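Local coordinates for envelope glycoprotein (Thogoto virus, PDB 5XEA) that probably attaches the virus to a host-cell receptor and later drives fusion of the viral and host membranes, as a trimeric gp64-like fusogen, at residues F150-W155 against S274-T279; T164-P167 against T171-H174; P179-W182 against F187-L190; A222-G227 against F231-H236. All blocks are in the same frame, centred on the assembly; numbering follows the deposited sequence.

Interaction 1: residues F150-W155 against S274-T279; sequences FFNLQW and SWTVVT
Phe150 and Asn152 both turn toward Thr276 and meet it from two directions. The Phe150 ring presents its edge, with CE1 4.3 Å from Thr276 CB, and the threonine carbon lies near the ring plane. CG of Phe150 sits between its own backbone N and carbonyl carbon (chi1 62°), which carries the ring out to the 274-279 loop. Asn152 comes in with its amide nitrogen, ND2, which stops 4.3 Å from the methyl CG2 of Thr276. The two residues therefore touch different atoms of one side chain. No hydrogen bond joins the segments. The hydroxyl of Thr276 is engaged within its own loop instead: OG1 and Ser274 OG lie 2.6 Å apart as a hydrogen bond in which either may be the donor. The loop is also closed on itself by Val277 N, which donates to Ser274 O at 3.2 Å. The other end of the Asn152 amide is held, since OD1 accepts a hydrogen bond from Arg414. The contact sets strand 133-156 beside the loop that leads into the long helix 282-327. Asp283 of the second subunit packs on Thr276, so the loop touches the strand and is itself part of the trimer interface. The contact itself is small, buried and dispersive, so its hold on the loop rests on van der Waals packing, while Asn152 OD1 and Thr276 OG1 find their partners elsewhere.

Interaction 2: residues T164-P167 against T171-H174; sequences TLLP and TVEH. With NAG (2-acetamido-2-deoxy-beta-D-glucopyranose), chain E.
Thr164 and His174 meet through a side-chain hydrogen bond at the tightly packed end of this hairpin. His174 NE2 donates to Thr164 OG1 over 2.9 Å, and the oxygen lies in the imidazole plane. The ring gets there because CG of His174 is set between its backbone N and carbonyl carbon (chi1 56°), which turns the edge of the imidazole toward Thr164. Thr164 OG1 is also hydrogen-bonded to Glu40, so two groups grip this buried hydroxyl. The carboxylate of Glu40 reaches NE2 as well, by a weak bond, and may favour a proton on NE2. Beside this cluster the backbones are paired closely. Thr164 N donates to Val172 O at 2.9 Å, and Val172 N returns a bond to Thr164 O at 3.0 Å with the donor in the carbonyl plane. Toward the turn the contact is looser, and Thr171 and Val172 are partly exposed. Leu165 and Thr171 lie side by side and point the same way, touching through CD2 and CG2 at 3.8 Å. The hydroxyl of Thr171 turns along its own strand and donates to Glu173 OE1. Leu166 CD1 reaches Val172 CG2 at 3.8 Å and also packs on the ring of a glycan sugar, 3.5 Å from its C5. Sugar therefore covers part of this end. Thr164 with Val172 is a hydrogen-bonded pair, and Leu165 with Thr171 a non-hydrogen-bonded one, the alternation of an antiparallel beta hairpin, here formed by strands 159-165 and 171-174 next to a glycosylated turn.

Interaction 3: residues P179-W182 against F187-L190; sequences PLFW and FSYL. With NAG (2-acetamido-2-deoxy-beta-D-glucopyranose), chain C.
Trp182 and Tyr189 make the first shell of this contact. CB of Tyr189 sits over the six-membered ring of Trp182, 3.6 Å from its centroid and almost on the ring normal, a CH-pi contact. The phenol ring then slides out past the indole. Its plane is 19° from that of the five-membered ring, but the two barely overlap, and CD2 of Tyr189 lies 3.3 Å from Trp182 NE1. The opposite indole face carries a glycan sugar, whose acetamido methyl C8 is 3.6 Å from Trp182 CD2. The indole is thus held flat between tyrosine and sugar. CG of Trp182 lies between its backbone N and carbonyl carbon (chi1 75°), which lays the indole across toward the partner strand. The backbone sets this pairing. Tyr189 N donates to Trp182 O at 2.8 Å, nearly along the C=O axis, and Trp182 N returns a bond to Tyr189 O at 3.1 Å. On the other face, the Phe181 ring leans on Ser188, with CE1 3.7 Å from CB, while its CB meets Leu190 CD1. Ser188 OG is held by Pro75 O and by the hydroxyl of Thr183. The antiparallel hairpin of strands 180-184 and 187-192 lies between two helices: helix 77-86 packs on Phe181 and Leu190, helix 421-437 on Trp182 and Tyr189, and strand 40-56 pairs with 187-192 through its backbone.

Interaction 4: residues A222-G227 against F231-H236; sequences AFCQDG and FEVTSH
Cys224 and Phe231 face each other as a hydrogen-bonded pair in an antiparallel beta hairpin, formed by strands 221-226 and 229-233 at one edge of a six-stranded sheet, with 229-233 outermost within the chain. CB of Phe231 points to the same face of the sheet as Cys224. Its CG lies between the backbone N and carbonyl carbon (chi1 42°), which turns the ring back across the partner strand. From there CD1 approaches Cys224 CB, CE1 comes closest to that carbon at 3.6 Å, and CZ stays near it at the far end. On the other flank, CE2 touches Asp226 CB at 4.2 Å. The rings of Tyr245, Phe238 and His240 also meet it. The sulfur of Cys224 stands obliquely to the ring, 5.3 Å from its centroid, and SG also touches Val233 CG2. That sulfur is fixed by its disulfide to Cys206 on the adjoining strand. Asp226 turns its carboxylate elsewhere, to Tyr245 and to a salt bridge with Arg32. The backbone bonds are firm at this pair: Cys224 N to Phe231 O is 2.8 Å and nearly straight at 176°, and Phe231 N donates to Cys224 O. Glu232 runs out past Ala222, its CG 3.3 Å from Ala222 O, and OE2 accepts a hydrogen bond from a water. That same water takes the hydrogen of Ala222 N at 2.8 Å and donates to Val233 O at 2.6 Å.

In the fold
Interactions 1, 2 and 3 all reach the same branched sheet, and interaction 2 touches both of the others: Leu165 packs on Phe150, and Leu180 on Val172 and His174. Interaction 4 belongs to the other sheet, its centre about 34 Å from that of interaction 3. Interactions 2, 3 and 4 are local hairpins, whereas interaction 1 joins segments far apart in sequence. Interactions 1, 2 and 3 are buried; interaction 4 is only partly so. The chemistry differs too: sparse packing near the trimer interface in 1, a buried polar cluster in 2, CH-pi and sugar contacts on an indole in 3, a disulfide and bridging water in 4. Interactions 1 and 4 meet neighbouring subunits; 2 and 3 pack directly on sugars.

Interaction 1: residues F150-W155 against S274-T279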
loop_
_atom_site.group_PDB
_atom_site.type_symbol
_atom_site.label_atom_id
_atom_site.label_comp_id
_atom_site.label_asym_id
_atom_site.label_seq_id
_atom_site.Cartn_x
_atom_site.Cartn_y
_atom_site.Cartn_z
ATOM N N PHE B 150 -8.739 15.497 -1.559
ATOM C CA PHE B 150 -9.416 14.684 -2.564
ATOM C C PHE B 150 -10.785 14.252 -2.045
ATOM O O PHE B 150 -11.095 14.373 -0.852
ATOM C CB PHE B 150 -8.580 13.455 -2.962
ATOM C CG PHE B 150 -8.306 12.482 -1.820
ATOM C CD1 PHE B 150 -9.219 11.493 -1.487
ATOM C CD2 PHE B 150 -7.115 12.547 -1.115
ATOM C CE1 PHE B 150 -8.949 10.604 -0.452
ATOM C CE2 PHE B 150 -6.836 11.668 -0.099
ATOM C CZ PHE B 150 -7.746 10.697 0.239
ATOM N N PHE B 151 -11.615 13.742 -2.955
ATOM C CA PHE B 151 -12.976 13.368 -2.603
ATOM C C PHE B 151 -13.396 12.200 -3.484
ATOM O O PHE B 151 -12.665 11.786 -4.383
ATOM C CB PHE B 151 -13.932 14.562 -2.756
ATOM C CG PHE B 151 -14.025 15.086 -4.176
ATOM C CD1 PHE B 151 -14.978 14.593 -5.051
ATOM C CD2 PHE B 151 -13.138 16.046 -4.632
ATOM C CE1 PHE B 151 -15.053 15.064 -6.367
ATOM C CE2 PHE B 151 -13.196 16.519 -5.926
ATOM C CZ PHE B 151 -14.156 16.023 -6.803
ATOM N N ASN B 152 -14.570 11.645 -3.184
ATOM C CA ASN B 152 -15.230 10.665 -4.027
ATOM C C ASN B 152 -16.529 11.253 -4.561
ATOM O O ASN B 152 -17.050 12.238 -4.028
ATOM C CB ASN B 152 -15.555 9.375 -3.262
ATOM C CG ASN B 152 -14.326 8.523 -2.989
ATOM O OD1 ASN B 152 -13.328 8.573 -3.722
ATOM N ND2 ASN B 152 -14.399 7.724 -1.931
ATOM N N LEU B 153 -17.047 10.639 -5.624
ATOM C CA LEU B 153 -18.442 10.821 -5.995
ATOM C C LEU B 153 -19.229 9.606 -5.533
ATOM O O LEU B 153 -18.669 8.536 -5.302
ATOM C CB LEU B 153 -18.608 11.017 -7.506
ATOM C CG LEU B 153 -18.099 12.305 -8.161
ATOM C CD1 LEU B 153 -18.483 12.296 -9.655
ATOM C CD2 LEU B 153 -18.612 13.555 -7.449
ATOM N N GLN B 154 -20.539 9.774 -5.402
ATOM C CA GLN B 154 -21.349 8.714 -4.823
ATOM C C GLN B 154 -22.801 8.902 -5.227
ATOM O O GLN B 154 -23.304 10.030 -5.259
ATOM C CB GLN B 154 -21.211 8.700 -3.292
ATOM C CG GLN B 154 -22.006 7.606 -2.605
ATOM C CD GLN B 154 -21.654 7.462 -1.126
ATOM O OE1 GLN B 154 -20.475 7.427 -0.749
ATOM N NE2 GLN B 154 -22.677 7.380 -0.280
ATOM N N TRP B 155 -23.466 7.792 -5.525
ATOM C CA TRP B 155 -24.893 7.801 -5.808
ATOM C C TRP B 155 -25.661 7.877 -4.501
ATOM O O TRP B 155 -25.499 7.008 -3.639
ATOM C CB TRP B 155 -25.315 6.546 -6.559
ATOM C CG TRP B 155 -24.946 6.484 -7.999
ATOM C CD1 TRP B 155 -23.951 5.751 -8.541
ATOM C CD2 TRP B 155 -25.613 7.128 -9.092
ATOM N NE1 TRP B 155 -23.923 5.914 -9.896
ATOM C CE2 TRP B 155 -24.938 6.754 -10.264
ATOM C CE3 TRP B 155 -26.710 7.994 -9.189
ATOM C CZ2 TRP B 155 -25.324 7.208 -11.535
ATOM C CZ3 TRP B 155 -27.086 8.451 -10.445
ATOM C CH2 TRP B 155 -26.394 8.058 -11.598
ATOM N N SER B 274 -14.554 4.409 5.921
ATOM C CA SER B 274 -14.022 4.493 4.568
ATOM C C SER B 274 -12.607 3.924 4.541
ATOM O O SER B 274 -11.803 4.166 5.445
ATOM C CB SER B 274 -14.011 5.944 4.084
ATOM O OG SER B 274 -13.256 6.059 2.886
ATOM N N TRP B 275 -12.317 3.140 3.505
ATOM C CA TRP B 275 -10.978 2.611 3.304
ATOM C C TRP B 275 -9.957 3.698 3.009
ATOM O O TRP B 275 -8.753 3.424 3.058
ATOM C CB TRP B 275 -11.009 1.593 2.158
ATOM C CG TRP B 275 -11.717 0.315 2.524
ATOM C CD1 TRP B 275 -12.789 -0.247 1.880
ATOM C CD2 TRP B 275 -11.386 -0.572 3.603
ATOM N NE1 TRP B 275 -13.143 -1.428 2.501
ATOM C CE2 TRP B 275 -12.298 -1.647 3.558
ATOM C CE3 TRP B 275 -10.393 -0.569 4.597
ATOM C CZ2 TRP B 275 -12.256 -2.700 4.466
ATOM C CZ3 TRP B 275 -10.357 -1.621 5.512
ATOM C CH2 TRP B 275 -11.285 -2.672 5.433
ATOM N N THR B 276 -10.401 4.917 2.683
ATOM C CA THR B 276 -9.478 6.025 2.463
ATOM C C THR B 276 -8.795 6.491 3.753
ATOM O O THR B 276 -7.845 7.274 3.672
ATOM C CB THR B 276 -10.207 7.214 1.830
ATOM O OG1 THR B 276 -11.211 7.703 2.737
ATOM C CG2 THR B 276 -10.884 6.824 0.437
ATOM N N VAL B 277 -9.224 6.021 4.923
ATOM C CA VAL B 277 -8.539 6.368 6.172
ATOM C C VAL B 277 -7.822 5.183 6.798
ATOM O O VAL B 277 -7.150 5.359 7.817
ATOM C CB VAL B 277 -9.487 7.025 7.201
ATOM C CG1 VAL B 277 -10.207 8.215 6.594
ATOM C CG2 VAL B 277 -10.483 6.011 7.764
ATOM N N VAL B 278 -7.909 3.993 6.217
ATOM C CA VAL B 278 -7.261 2.825 6.805
ATOM C C VAL B 278 -5.880 2.665 6.173
ATOM O O VAL B 278 -5.751 2.520 4.956
ATOM C CB VAL B 278 -8.114 1.559 6.632
ATOM C CG1 VAL B 278 -7.434 0.376 7.335
ATOM C CG2 VAL B 278 -9.518 1.765 7.205
ATOM N N THR B 279 -4.847 2.675 7.010
ATOM C CA THR B 279 -3.467 2.592 6.553
ATOM C C THR B 279 -3.129 1.188 6.052
ATOM O O THR B 279 -3.390 0.207 6.751
ATOM C CB THR B 279 -2.540 2.933 7.714
ATOM O OG1 THR B 279 -2.739 4.296 8.108
ATOM C CG2 THR B 279 -1.116 2.692 7.299
#

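Interaction 2: residues T164-P167 against T171-H174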
loop_
_atom_site.group_PDB
_atom_site.type_symbol
_atom_site.label_atom_id
_atom_site.label_comp_id
_atom_site.label_asym_id
_atom_site.label_seq_id
_atom_site.Cartn_x
_atom_site.Cartn_y
_atom_site.Cartn_z
ATOM N N THR B 164 -17.545 13.943 0.697
ATOM C CA THR B 164 -16.440 14.533 1.428
ATOM C C THR B 164 -15.940 13.540 2.467
ATOM O O THR B 164 -16.732 12.954 3.212
ATOM C CB THR B 164 -16.885 15.845 2.073
ATOM O OG1 THR B 164 -16.920 16.857 1.063
ATOM C CG2 THR B 164 -15.938 16.278 3.242
ATOM N N LEU B 165 -14.627 13.337 2.490
ATOM C CA LEU B 165 -14.002 12.277 3.269
ATOM C C LEU B 165 -13.479 12.861 4.577
ATOM O O LEU B 165 -12.625 13.756 4.567
ATOM C CB LEU B 165 -12.878 11.624 2.458
ATOM C CG LEU B 165 -13.313 11.173 1.045
ATOM C CD1 LEU B 165 -12.164 10.587 0.246
ATOM C CD2 LEU B 165 -14.415 10.160 1.152
ATOM N N LEU B 166 -13.995 12.374 5.683
ATOM C CA LEU B 166 -13.513 12.945 6.935
ATOM C C LEU B 166 -12.424 12.061 7.537
ATOM O O LEU B 166 -12.377 10.859 7.270
ATOM C CB LEU B 166 -14.672 13.096 7.928
ATOM C CG LEU B 166 -15.871 13.943 7.478
ATOM C CD1 LEU B 166 -16.973 13.937 8.538
ATOM C CD2 LEU B 166 -15.461 15.374 7.156
ATOM N N PRO B 167 -11.520 12.601 8.370
ATOM C CA PRO B 167 -10.390 11.779 8.853
ATOM C C PRO B 167 -10.777 10.672 9.830
ATOM O O PRO B 167 -9.963 9.753 10.033
ATOM C CB PRO B 167 -9.444 12.805 9.490
ATOM C CG PRO B 167 -10.233 14.059 9.625
ATOM C CD PRO B 167 -11.296 14.039 8.587
ATOM N N THR B 171 -18.231 9.905 6.087
ATOM C CA THR B 171 -18.314 10.726 4.888
ATOM C C THR B 171 -19.581 11.569 4.925
ATOM O O THR B 171 -20.585 11.183 5.530
ATOM C CB THR B 171 -18.316 9.876 3.606
ATOM O OG1 THR B 171 -19.497 9.062 3.580
ATOM C CG2 THR B 171 -17.076 8.979 3.542
ATOM N N VAL B 172 -19.527 12.712 4.241
ATOM C CA VAL B 172 -20.662 13.617 4.110
ATOM C C VAL B 172 -20.969 13.783 2.629
ATOM O O VAL B 172 -20.133 14.287 1.868
ATOM C CB VAL B 172 -20.387 14.985 4.757
ATOM C CG1 VAL B 172 -21.646 15.846 4.717
ATOM C CG2 VAL B 172 -19.892 14.811 6.192
ATOM N N GLU B 173 -22.170 13.393 2.226
ATOM C CA GLU B 173 -22.586 13.485 0.832
ATOM C C GLU B 173 -23.382 14.765 0.610
ATOM O O GLU B 173 -24.297 15.080 1.378
ATOM C CB GLU B 173 -23.394 12.257 0.421
ATOM C CG GLU B 173 -22.512 11.058 0.057
ATOM C CD GLU B 173 -21.808 10.455 1.266
ATOM O OE1 GLU B 173 -20.557 10.429 1.296
ATOM O OE2 GLU B 173 -22.518 10.011 2.189
ATOM N N HIS B 174 -23.006 15.517 -0.419
ATOM C CA HIS B 174 -23.650 16.790 -0.692
ATOM C C HIS B 174 -23.549 17.096 -2.179
ATOM O O HIS B 174 -22.713 16.538 -2.896
ATOM C CB HIS B 174 -23.019 17.918 0.116
ATOM C CG HIS B 174 -21.545 18.053 -0.100
ATOM N ND1 HIS B 174 -21.000 18.994 -0.944
ATOM C CD2 HIS B 174 -20.502 17.359 0.415
ATOM C CE1 HIS B 174 -19.683 18.878 -0.938
ATOM N NE2 HIS B 174 -19.357 17.891 -0.124
HETATM C C1 NAG E . -16.591 11.983 12.459
HETATM C C2 NAG E . -17.681 11.731 13.508
HETATM C C3 NAG E . -18.880 12.664 13.289
HETATM C C4 NAG E . -18.441 14.117 13.159
HETATM C C5 NAG E . -17.389 14.200 12.053
HETATM C C6 NAG E . -16.793 15.571 11.848
HETATM C C7 NAG E . -17.731 9.435 14.372
HETATM C C8 NAG E . -18.267 8.053 14.177
HETATM N N2 NAG E . -18.109 10.343 13.466
HETATM O O3 NAG E . -19.799 12.516 14.368
HETATM O O4 NAG E . -19.588 14.915 12.871
HETATM O O5 NAG E . -16.287 13.359 12.405
HETATM O O6 NAG E . -15.759 15.814 12.792
HETATM O O7 NAG E . -16.989 9.721 15.308
#

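Interaction 3: residues P179-W182 against F187-L190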
loop_
_atom_site.group_PDB
_atom_site.type_symbol
_atom_site.label_atom_id
_atom_site.label_comp_id
_atom_site.label_asym_id
_atom_site.label_seq_id
_atom_site.Cartn_x
_atom_site.Cartn_y
_atom_site.Cartn_z
ATOM N N PRO B 179 -21.984 24.101 -0.239
ATOM C CA PRO B 179 -20.772 24.026 0.586
ATOM C C PRO B 179 -21.099 23.422 1.941
ATOM O O PRO B 179 -22.219 23.536 2.440
ATOM C CB PRO B 179 -20.333 25.489 0.722
ATOM C CG PRO B 179 -21.278 26.296 -0.146
ATOM C CD PRO B 179 -22.511 25.471 -0.316
ATOM N N LEU B 180 -20.117 22.754 2.535
ATOM C CA LEU B 180 -20.277 22.208 3.879
ATOM C C LEU B 180 -19.655 23.165 4.883
ATOM O O LEU B 180 -18.545 23.661 4.663
ATOM C CB LEU B 180 -19.612 20.840 4.024
ATOM C CG LEU B 180 -20.027 19.642 3.183
ATOM C CD1 LEU B 180 -19.185 18.447 3.651
ATOM C CD2 LEU B 180 -21.512 19.368 3.342
ATOM N N PHE B 181 -20.362 23.410 5.983
ATOM C CA PHE B 181 -19.829 24.200 7.085
ATOM C C PHE B 181 -20.256 23.572 8.396
ATOM O O PHE B 181 -21.445 23.307 8.606
ATOM C CB PHE B 181 -20.293 25.660 7.060
ATOM C CG PHE B 181 -19.804 26.458 8.251
ATOM C CD1 PHE B 181 -18.526 27.006 8.259
ATOM C CD2 PHE B 181 -20.604 26.638 9.366
ATOM C CE1 PHE B 181 -18.059 27.723 9.356
ATOM C CE2 PHE B 181 -20.144 27.366 10.476
ATOM C CZ PHE B 181 -18.869 27.905 10.467
ATOM N N TRP B 182 -19.290 23.352 9.284
ATOM C CA TRP B 182 -19.625 22.907 10.620
ATOM C C TRP B 182 -18.560 23.388 11.591
ATOM O O TRP B 182 -17.442 23.751 11.214
ATOM C CB TRP B 182 -19.798 21.387 10.701
ATOM C CG TRP B 182 -18.529 20.584 10.661
ATOM C CD1 TRP B 182 -17.846 20.085 11.737
ATOM C CD2 TRP B 182 -17.814 20.153 9.496
ATOM N NE1 TRP B 182 -16.743 19.388 11.312
ATOM C CE2 TRP B 182 -16.701 19.407 9.943
ATOM C CE3 TRP B 182 -17.999 20.328 8.121
ATOM C CZ2 TRP B 182 -15.778 18.848 9.071
ATOM C CZ3 TRP B 182 -17.078 19.767 7.252
ATOM C CH2 TRP B 182 -15.983 19.039 7.731
ATOM N N PHE B 187 -12.533 24.627 16.357
ATOM C CA PHE B 187 -12.418 24.661 14.909
ATOM C C PHE B 187 -13.772 24.902 14.257
ATOM O O PHE B 187 -14.810 24.423 14.723
ATOM C CB PHE B 187 -11.838 23.335 14.377
ATOM C CG PHE B 187 -10.363 23.387 14.076
ATOM C CD1 PHE B 187 -9.907 23.762 12.829
ATOM C CD2 PHE B 187 -9.431 23.072 15.050
ATOM C CE1 PHE B 187 -8.540 23.808 12.545
ATOM C CE2 PHE B 187 -8.065 23.127 14.785
ATOM C CZ PHE B 187 -7.624 23.495 13.534
ATOM N N SER B 188 -13.742 25.632 13.150
ATOM C CA SER B 188 -14.792 25.534 12.146
ATOM C C SER B 188 -14.183 25.092 10.821
ATOM O O SER B 188 -13.000 25.331 10.553
ATOM C CB SER B 188 -15.538 26.867 11.980
ATOM O OG SER B 188 -16.165 27.236 13.201
ATOM N N TYR B 189 -15.004 24.446 9.997
ATOM C CA TYR B 189 -14.577 23.865 8.734
ATOM C C TYR B 189 -15.522 24.289 7.620
ATOM O O TYR B 189 -16.747 24.218 7.768
ATOM C CB TYR B 189 -14.558 22.338 8.786
ATOM C CG TYR B 189 -13.786 21.758 9.940
ATOM C CD1 TYR B 189 -12.475 21.333 9.778
ATOM C CD2 TYR B 189 -14.378 21.616 11.181
ATOM C CE1 TYR B 189 -11.759 20.786 10.841
ATOM C CE2 TYR B 189 -13.665 21.070 12.262
ATOM C CZ TYR B 189 -12.360 20.658 12.077
ATOM O OH TYR B 189 -11.676 20.126 13.146
ATOM N N LEU B 190 -14.945 24.706 6.500
ATOM C CA LEU B 190 -15.705 25.014 5.292
ATOM C C LEU B 190 -15.136 24.192 4.135
ATOM O O LEU B 190 -13.947 24.312 3.813
ATOM C CB LEU B 190 -15.653 26.513 4.977
ATOM C CG LEU B 190 -16.404 26.995 3.725
ATOM C CD1 LEU B 190 -17.902 26.706 3.798
ATOM C CD2 LEU B 190 -16.143 28.470 3.529
HETATM C C1 NAG C . -19.533 16.300 13.329
HETATM C C2 NAG C . -20.674 17.073 12.664
HETATM C C3 NAG C . -21.054 18.273 13.508
HETATM C C4 NAG C . -21.693 17.802 14.802
HETATM C C5 NAG C . -20.767 16.847 15.558
HETATM C C6 NAG C . -21.425 15.544 15.962
HETATM C C7 NAG C . -20.432 16.730 10.240
HETATM C C8 NAG C . -19.978 17.334 8.946
HETATM N N2 NAG C . -20.294 17.497 11.325
HETATM O O3 NAG C . -21.967 19.086 12.779
HETATM O O4 NAG C . -21.973 18.925 15.631
HETATM O O5 NAG C . -19.557 16.515 14.840
HETATM O O6 NAG C . -22.646 15.326 15.267
HETATM O O7 NAG C . -20.899 15.598 10.302
#

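Interaction 4: residues A222-G227 against F231-H236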
loop_
_atom_site.group_PDB
_atom_site.type_symbol
_atom_site.label_atom_id
_atom_site.label_comp_id
_atom_site.label_asym_id
_atom_site.label_seq_id
_atom_site.Cartn_x
_atom_site.Cartn_y
_atom_site.Cartn_z
ATOM N N ALA B 222 -17.575 -8.724 -13.429
ATOM C CA ALA B 222 -17.214 -7.832 -14.521
ATOM C C ALA B 222 -16.125 -6.880 -14.059
ATOM O O ALA B 222 -16.281 -6.194 -13.040
ATOM C CB ALA B 222 -18.430 -7.051 -15.035
ATOM N N PHE B 223 -15.029 -6.841 -14.811
ATOM C CA PHE B 223 -13.872 -6.011 -14.506
ATOM C C PHE B 223 -13.694 -5.024 -15.645
ATOM O O PHE B 223 -13.533 -5.433 -16.801
ATOM C CB PHE B 223 -12.610 -6.861 -14.341
ATOM C CG PHE B 223 -12.785 -8.030 -13.415
ATOM C CD1 PHE B 223 -13.320 -9.221 -13.881
ATOM C CD2 PHE B 223 -12.419 -7.936 -12.077
ATOM C CE1 PHE B 223 -13.478 -10.301 -13.035
ATOM C CE2 PHE B 223 -12.573 -9.015 -11.221
ATOM C CZ PHE B 223 -13.104 -10.200 -11.702
ATOM N N CYS B 224 -13.708 -3.740 -15.329
ATOM C CA CYS B 224 -13.692 -2.727 -16.369
ATOM C C CYS B 224 -12.491 -1.815 -16.225
ATOM O O CYS B 224 -11.911 -1.663 -15.140
ATOM C CB CYS B 224 -14.967 -1.884 -16.347
ATOM S SG CYS B 224 -16.450 -2.878 -16.274
ATOM N N GLN B 225 -12.143 -1.193 -17.341
ATOM C CA GLN B 225 -11.153 -0.133 -17.387
ATOM C C GLN B 225 -11.818 1.102 -17.969
ATOM O O GLN B 225 -12.617 1.002 -18.898
ATOM C CB GLN B 225 -9.936 -0.527 -18.234
ATOM C CG GLN B 225 -9.081 0.654 -18.662
ATOM C CD GLN B 225 -7.823 0.250 -19.431
ATOM O OE1 GLN B 225 -7.704 -0.876 -19.924
ATOM N NE2 GLN B 225 -6.880 1.180 -19.542
ATOM N N ASP B 226 -11.515 2.263 -17.403
ATOM C CA ASP B 226 -11.921 3.534 -17.998
ATOM C C ASP B 226 -10.749 4.495 -17.798
ATOM O O ASP B 226 -10.617 5.113 -16.728
ATOM C CB ASP B 226 -13.211 4.053 -17.373
ATOM C CG ASP B 226 -13.668 5.353 -17.992
ATOM O OD1 ASP B 226 -13.228 5.639 -19.120
ATOM O OD2 ASP B 226 -14.466 6.079 -17.364
ATOM N N GLY B 227 -9.889 4.585 -18.815
ATOM C CA GLY B 227 -8.678 5.381 -18.701
ATOM C C GLY B 227 -7.689 4.677 -17.771
ATOM O O GLY B 227 -7.273 3.525 -18.001
ATOM N N PHE B 231 -12.018 -1.025 -12.131
ATOM C CA PHE B 231 -12.962 -1.335 -11.076
ATOM C C PHE B 231 -13.736 -2.576 -11.456
ATOM O O PHE B 231 -13.877 -2.905 -12.641
ATOM C CB PHE B 231 -13.904 -0.147 -10.813
ATOM C CG PHE B 231 -14.388 0.529 -12.070
ATOM C CD1 PHE B 231 -15.474 0.029 -12.769
ATOM C CD2 PHE B 231 -13.742 1.656 -12.557
ATOM C CE1 PHE B 231 -15.906 0.633 -13.944
ATOM C CE2 PHE B 231 -14.175 2.272 -13.722
ATOM C CZ PHE B 231 -15.256 1.755 -14.417
ATOM N N GLU B 232 -14.217 -3.278 -10.446
ATOM C CA GLU B 232 -15.167 -4.357 -10.666
ATOM C C GLU B 232 -16.570 -3.781 -10.569
ATOM O O GLU B 232 -16.915 -3.161 -9.560
ATOM C CB GLU B 232 -14.968 -5.468 -9.639
ATOM C CG GLU B 232 -16.018 -6.556 -9.736
ATOM C CD GLU B 232 -15.968 -7.535 -8.577
ATOM O OE1 GLU B 232 -15.008 -7.477 -7.773
ATOM O OE2 GLU B 232 -16.904 -8.360 -8.473
ATOM N N VAL B 233 -17.380 -3.972 -11.604
ATOM C CA VAL B 233 -18.751 -3.475 -11.568
ATOM C C VAL B 233 -19.606 -4.450 -10.768
ATOM O O VAL B 233 -19.775 -5.611 -11.149
ATOM C CB VAL B 233 -19.302 -3.260 -12.982
ATOM C CG1 VAL B 233 -20.831 -3.229 -12.971
ATOM C CG2 VAL B 233 -18.758 -1.953 -13.530
ATOM N N THR B 234 -20.130 -3.981 -9.642
ATOM C CA THR B 234 -20.909 -4.805 -8.728
ATOM C C THR B 234 -22.406 -4.560 -8.830
ATOM O O THR B 234 -23.191 -5.379 -8.342
ATOM C CB THR B 234 -20.473 -4.534 -7.288
ATOM O OG1 THR B 234 -20.589 -3.130 -7.032
ATOM C CG2 THR B 234 -19.027 -4.956 -7.088
ATOM N N SER B 235 -22.807 -3.437 -9.414
ATOM C CA SER B 235 -24.204 -3.133 -9.666
ATOM C C SER B 235 -24.255 -2.229 -10.883
ATOM O O SER B 235 -23.229 -1.740 -11.361
ATOM C CB SER B 235 -24.875 -2.464 -8.463
ATOM O OG SER B 235 -24.525 -1.095 -8.392
ATOM N N HIS B 236 -25.469 -2.009 -11.392
ATOM C CA HIS B 236 -25.615 -1.169 -12.576
ATOM C C HIS B 236 -25.347 0.293 -12.255
ATOM O O HIS B 236 -24.917 1.052 -13.131
ATOM C CB HIS B 236 -27.012 -1.336 -13.176
ATOM C CG HIS B 236 -28.076 -0.543 -12.479
ATOM N ND1 HIS B 236 -28.733 -1.002 -11.359
ATOM C CD2 HIS B 236 -28.611 0.670 -12.759
ATOM C CE1 HIS B 236 -29.620 -0.101 -10.972
ATOM N NE2 HIS B 236 -29.568 0.920 -11.807
HETATM O O HOH W 1 -18.783 -7.969 -10.987
#